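Local coordinates for protein D-ribulose-5-phosphate 3-epimerase, putative (Plasmodium falciparum, PDB 1TQX) that probably interconverts D-ribulose 5-phosphate and D-xylulose 5-phosphate as a metal-dependent 3-epimerase with a TIM-barrel fold, at residues V80-F91 with C103-N113. Residues are numbered along the deposited sequence; the frame is centred on the assembly and turned at random.
Sequences VPLLKTSNQLTF and CIQLAKEIRDN
The side-chain nitrogen ND2 of Asn113, which Val80 CG1 touches at 3.6 Å, donates to Glu109 O at 2.7 Å, with an N-H...O angle of 159°. That oxygen lies in the amide plane of Asn113, but the nitrogen sits above the carbonyl plane of Glu109. The bond, reaching four residues back, holds the amide of Asn113 and fixes its rotation. A water donates to both Lys84 O and Asn113 O, joining the two backbones where no direct hydrogen bond does. Further along, Val80 CG2 lies 3.9 Å from Ile110 CG1 and also touches Leu106 CD2.

Deeper in, Leu106 CD1 stands 3.5 Å from the Phe91 ring centroid and only 11° off its normal, a CH-pi contact over one face. Ile110 CD1 meets the ring's edge at Phe91 CD2, and Cys103 SG lies 3.9 Å from Phe91 CE1, a sulfur-aromatic edge contact. Phe91 and Ile110 also touch Cys117 of the following strand, placing the contact within a beta-alpha-beta unit of the TIM barrel. Strand 88-91 and helix 103-111 run nearly antiparallel (168°), so apolar and ring contacts hold the helix against the strand, and a single water between Lys84 and Asn113 supplies the polar link across the contact.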
loop_
_atom_site.group_PDB
_atom_site.type_symbol
_atom_site.label_atom_id
_atom_site.label_comp_id
_atom_site.label_asym_id
_atom_site.label_seq_id
_atom_site.Cartn_x
_atom_site.Cartn_y
_atom_site.Cartn_z
ATOM N N VAL A 80 2.409 -0.955 -15.874
ATOM C CA VAL A 80 2.993 0.383 -15.832
ATOM C C VAL A 80 2.479 1.348 -16.913
ATOM O O VAL A 80 2.065 2.469 -16.605
ATOM C CB VAL A 80 4.537 0.320 -15.897
ATOM C CG1 VAL A 80 5.125 1.730 -15.817
ATOM C CG2 VAL A 80 5.069 -0.525 -14.737
ATOM N N PRO A 81 2.497 0.936 -18.188
ATOM C CA PRO A 81 2.010 1.860 -19.216
ATOM C C PRO A 81 0.509 2.137 -19.136
ATOM O O PRO A 81 0.018 3.098 -19.729
ATOM C CB PRO A 81 2.414 1.170 -20.524
ATOM C CG PRO A 81 2.350 -0.279 -20.169
ATOM C CD PRO A 81 2.977 -0.322 -18.788
ATOM N N LEU A 82 -0.209 1.298 -18.390
ATOM C CA LEU A 82 -1.653 1.446 -18.247
ATOM C C LEU A 82 -2.068 2.308 -17.052
ATOM O O LEU A 82 -3.252 2.601 -16.880
ATOM C CB LEU A 82 -2.298 0.062 -18.101
ATOM C CG LEU A 82 -1.935 -0.992 -19.155
ATOM C CD1 LEU A 82 -2.551 -2.339 -18.775
ATOM C CD2 LEU A 82 -2.435 -0.547 -20.520
ATOM N N LEU A 83 -1.108 2.722 -16.233
ATOM C CA LEU A 83 -1.435 3.506 -15.043
ATOM C C LEU A 83 -0.579 4.763 -14.903
ATOM O O LEU A 83 -0.178 5.140 -13.793
ATOM C CB LEU A 83 -1.278 2.618 -13.799
ATOM C CG LEU A 83 -2.227 1.408 -13.712
ATOM C CD1 LEU A 83 -1.688 0.390 -12.711
ATOM C CD2 LEU A 83 -3.630 1.888 -13.314
ATOM N N LYS A 84 -0.310 5.416 -16.027
ATOM C CA LYS A 84 0.513 6.623 -16.027
ATOM C C LYS A 84 -0.059 7.772 -15.200
ATOM O O LYS A 84 0.695 8.627 -14.737
ATOM C CB LYS A 84 0.732 7.129 -17.460
ATOM C CG LYS A 84 1.498 6.184 -18.387
ATOM C CD LYS A 84 1.769 6.886 -19.726
ATOM C CE LYS A 84 2.373 5.961 -20.762
ATOM N NZ LYS A 84 1.381 4.994 -21.324
ATOM N N THR A 85 -1.378 7.811 -15.021
ATOM C CA THR A 85 -1.972 8.899 -14.254
ATOM C C THR A 85 -2.009 8.656 -12.744
ATOM O O THR A 85 -2.440 9.531 -11.999
ATOM C CB THR A 85 -3.413 9.238 -14.737
ATOM O OG1 THR A 85 -4.268 8.102 -14.544
ATOM C CG2 THR A 85 -3.403 9.635 -16.219
ATOM N N SER A 86 -1.563 7.482 -12.297
ATOM C CA SER A 86 -1.534 7.187 -10.862
ATOM C C SER A 86 -0.304 7.844 -10.228
ATOM O O SER A 86 0.433 8.557 -10.913
ATOM C CB SER A 86 -1.529 5.673 -10.624
ATOM O OG SER A 86 -2.817 5.128 -10.890
ATOM N N ASN A 87 -0.076 7.613 -8.935
ATOM C CA ASN A 87 1.060 8.233 -8.248
ATOM C C ASN A 87 2.157 7.269 -7.799
ATOM O O ASN A 87 3.344 7.591 -7.877
ATOM C CB ASN A 87 0.553 9.050 -7.059
ATOM C CG ASN A 87 -0.157 10.307 -7.492
ATOM O OD1 ASN A 87 0.473 11.253 -7.975
ATOM N ND2 ASN A 87 -1.474 10.324 -7.348
ATOM N N GLN A 88 1.766 6.100 -7.304
ATOM C CA GLN A 88 2.738 5.094 -6.912
ATOM C C GLN A 88 2.261 3.730 -7.349
ATOM O O GLN A 88 1.075 3.415 -7.236
ATOM C CB GLN A 88 2.970 5.064 -5.398
ATOM C CG GLN A 88 3.845 3.881 -4.969
ATOM C CD GLN A 88 4.299 3.960 -3.520
ATOM O OE1 GLN A 88 5.438 4.316 -3.237
ATOM N NE2 GLN A 88 3.401 3.634 -2.597
ATOM N N LEU A 89 3.190 2.932 -7.863
ATOM C CA LEU A 89 2.889 1.574 -8.280
ATOM C C LEU A 89 3.736 0.671 -7.399
ATOM O O LEU A 89 4.962 0.806 -7.346
ATOM C CB LEU A 89 3.251 1.348 -9.755
ATOM C CG LEU A 89 2.536 2.201 -10.808
ATOM C CD1 LEU A 89 2.920 1.680 -12.207
ATOM C CD2 LEU A 89 1.019 2.142 -10.618
ATOM N N THR A 90 3.076 -0.234 -6.687
ATOM C CA THR A 90 3.764 -1.162 -5.795
ATOM C C THR A 90 3.610 -2.582 -6.323
ATOM O O THR A 90 2.491 -3.078 -6.467
ATOM C CB THR A 90 3.173 -1.084 -4.363
ATOM O OG1 THR A 90 3.396 0.226 -3.830
ATOM C CG2 THR A 90 3.821 -2.122 -3.442
ATOM N N PHE A 91 4.729 -3.234 -6.631
ATOM C CA PHE A 91 4.666 -4.602 -7.133
ATOM C C PHE A 91 5.225 -5.555 -6.086
ATOM O O PHE A 91 5.874 -5.122 -5.130
ATOM C CB PHE A 91 5.438 -4.733 -8.460
ATOM C CG PHE A 91 6.918 -4.491 -8.343
ATOM C CD1 PHE A 91 7.787 -5.536 -8.034
ATOM C CD2 PHE A 91 7.448 -3.223 -8.569
ATOM C CE1 PHE A 91 9.167 -5.321 -7.953
ATOM C CE2 PHE A 91 8.829 -3.001 -8.489
ATOM C CZ PHE A 91 9.685 -4.054 -8.181
ATOM N N CYS A 103 13.895 -6.929 -10.122
ATOM C CA CYS A 103 13.185 -5.918 -9.346
ATOM C C CYS A 103 13.813 -4.541 -9.558
ATOM O O CYS A 103 13.106 -3.537 -9.681
ATOM C CB CYS A 103 13.193 -6.284 -7.858
ATOM S SG CYS A 103 12.156 -7.735 -7.459
ATOM N N ILE A 104 15.139 -4.493 -9.599
ATOM C CA ILE A 104 15.827 -3.229 -9.818
ATOM C C ILE A 104 15.439 -2.641 -11.179
ATOM O O ILE A 104 15.202 -1.440 -11.298
ATOM C CB ILE A 104 17.359 -3.409 -9.754
ATOM C CG1 ILE A 104 17.785 -3.724 -8.316
ATOM C CG2 ILE A 104 18.060 -2.145 -10.242
ATOM C CD1 ILE A 104 19.257 -4.052 -8.165
ATOM N N GLN A 105 15.356 -3.487 -12.201
ATOM C CA GLN A 105 14.994 -3.026 -13.542
ATOM C C GLN A 105 13.565 -2.474 -13.613
ATOM O O GLN A 105 13.325 -1.452 -14.257
ATOM C CB GLN A 105 15.165 -4.164 -14.557
ATOM C CG GLN A 105 14.833 -3.785 -16.001
ATOM C CD GLN A 105 15.664 -2.613 -16.514
ATOM O OE1 GLN A 105 16.881 -2.569 -16.324
ATOM N NE2 GLN A 105 15.008 -1.665 -17.179
ATOM N N LEU A 106 12.620 -3.148 -12.962
ATOM C CA LEU A 106 11.230 -2.691 -12.968
ATOM C C LEU A 106 11.136 -1.357 -12.227
ATOM O O LEU A 106 10.447 -0.431 -12.663
ATOM C CB LEU A 106 10.321 -3.719 -12.285
ATOM C CG LEU A 106 8.887 -3.895 -12.797
ATOM C CD1 LEU A 106 8.058 -4.620 -11.742
ATOM C CD2 LEU A 106 8.263 -2.557 -13.129
ATOM N N ALA A 107 11.828 -1.268 -11.095
ATOM C CA ALA A 107 11.825 -0.045 -10.299
ATOM C C ALA A 107 12.355 1.121 -11.135
ATOM O O ALA A 107 11.811 2.222 -11.091
ATOM C CB ALA A 107 12.676 -0.231 -9.047
ATOM N N LYS A 108 13.422 0.874 -11.895
ATOM C CA LYS A 108 13.998 1.910 -12.752
ATOM C C LYS A 108 12.948 2.405 -13.741
ATOM O O LYS A 108 12.790 3.608 -13.945
ATOM C CB LYS A 108 15.205 1.366 -13.528
ATOM C CG LYS A 108 16.465 1.180 -12.695
ATOM C CD LYS A 108 17.629 0.722 -13.572
ATOM C CE LYS A 108 18.920 0.610 -12.777
ATOM N NZ LYS A 108 20.044 0.110 -13.623
ATOM N N GLU A 109 12.224 1.469 -14.348
ATOM C CA GLU A 109 11.193 1.812 -15.318
ATOM C C GLU A 109 10.067 2.612 -14.681
ATOM O O GLU A 109 9.599 3.603 -15.249
ATOM C CB GLU A 109 10.633 0.542 -15.959
ATOM C CG GLU A 109 11.677 -0.241 -16.741
ATOM C CD GLU A 109 11.128 -1.510 -17.363
ATOM O OE1 GLU A 109 11.908 -2.247 -17.997
ATOM O OE2 GLU A 109 9.918 -1.773 -17.217
ATOM N N ILE A 110 9.628 2.184 -13.501
ATOM C CA ILE A 110 8.559 2.893 -12.812
ATOM C C ILE A 110 9.005 4.321 -12.491
ATOM O O ILE A 110 8.260 5.276 -12.728
ATOM C CB ILE A 110 8.137 2.137 -11.525
ATOM C CG1 ILE A 110 7.416 0.841 -11.917
ATOM C CG2 ILE A 110 7.231 3.016 -10.665
ATOM C CD1 ILE A 110 7.000 -0.030 -10.744
ATOM N N ARG A 111 10.224 4.473 -11.977
ATOM C CA ARG A 111 10.731 5.810 -11.662
ATOM C C ARG A 111 10.883 6.641 -12.944
ATOM O O ARG A 111 10.669 7.853 -12.928
ATOM C CB ARG A 111 12.080 5.741 -10.922
ATOM C CG ARG A 111 12.072 4.977 -9.590
ATOM C CD ARG A 111 10.923 5.387 -8.660
ATOM N NE ARG A 111 10.976 6.777 -8.212
ATOM C CZ ARG A 111 11.789 7.244 -7.266
ATOM N NH1 ARG A 111 12.644 6.439 -6.645
ATOM N NH2 ARG A 111 11.733 8.526 -6.927
ATOM N N ASP A 112 11.243 5.997 -14.053
ATOM C CA ASP A 112 11.385 6.721 -15.318
ATOM C C ASP A 112 10.041 7.162 -15.901
ATOM O O ASP A 112 9.998 7.859 -16.918
ATOM C CB ASP A 112 12.151 5.890 -16.355
ATOM C CG ASP A 112 13.654 5.903 -16.118
ATOM O OD1 ASP A 112 14.125 6.740 -15.315
ATOM O OD2 ASP A 112 14.363 5.084 -16.740
ATOM N N ASN A 113 8.948 6.742 -15.267
ATOM C CA ASN A 113 7.606 7.148 -15.687
ATOM C C ASN A 113 7.145 8.242 -14.723
ATOM O O ASN A 113 5.969 8.611 -14.698
ATOM C CB ASN A 113 6.625 5.964 -15.629
ATOM C CG ASN A 113 6.632 5.127 -16.900
ATOM O OD1 ASN A 113 5.868 5.383 -17.832
ATOM N ND2 ASN A 113 7.502 4.127 -16.942
HETATM O O HOH W 1 3.342 8.382 -15.474
#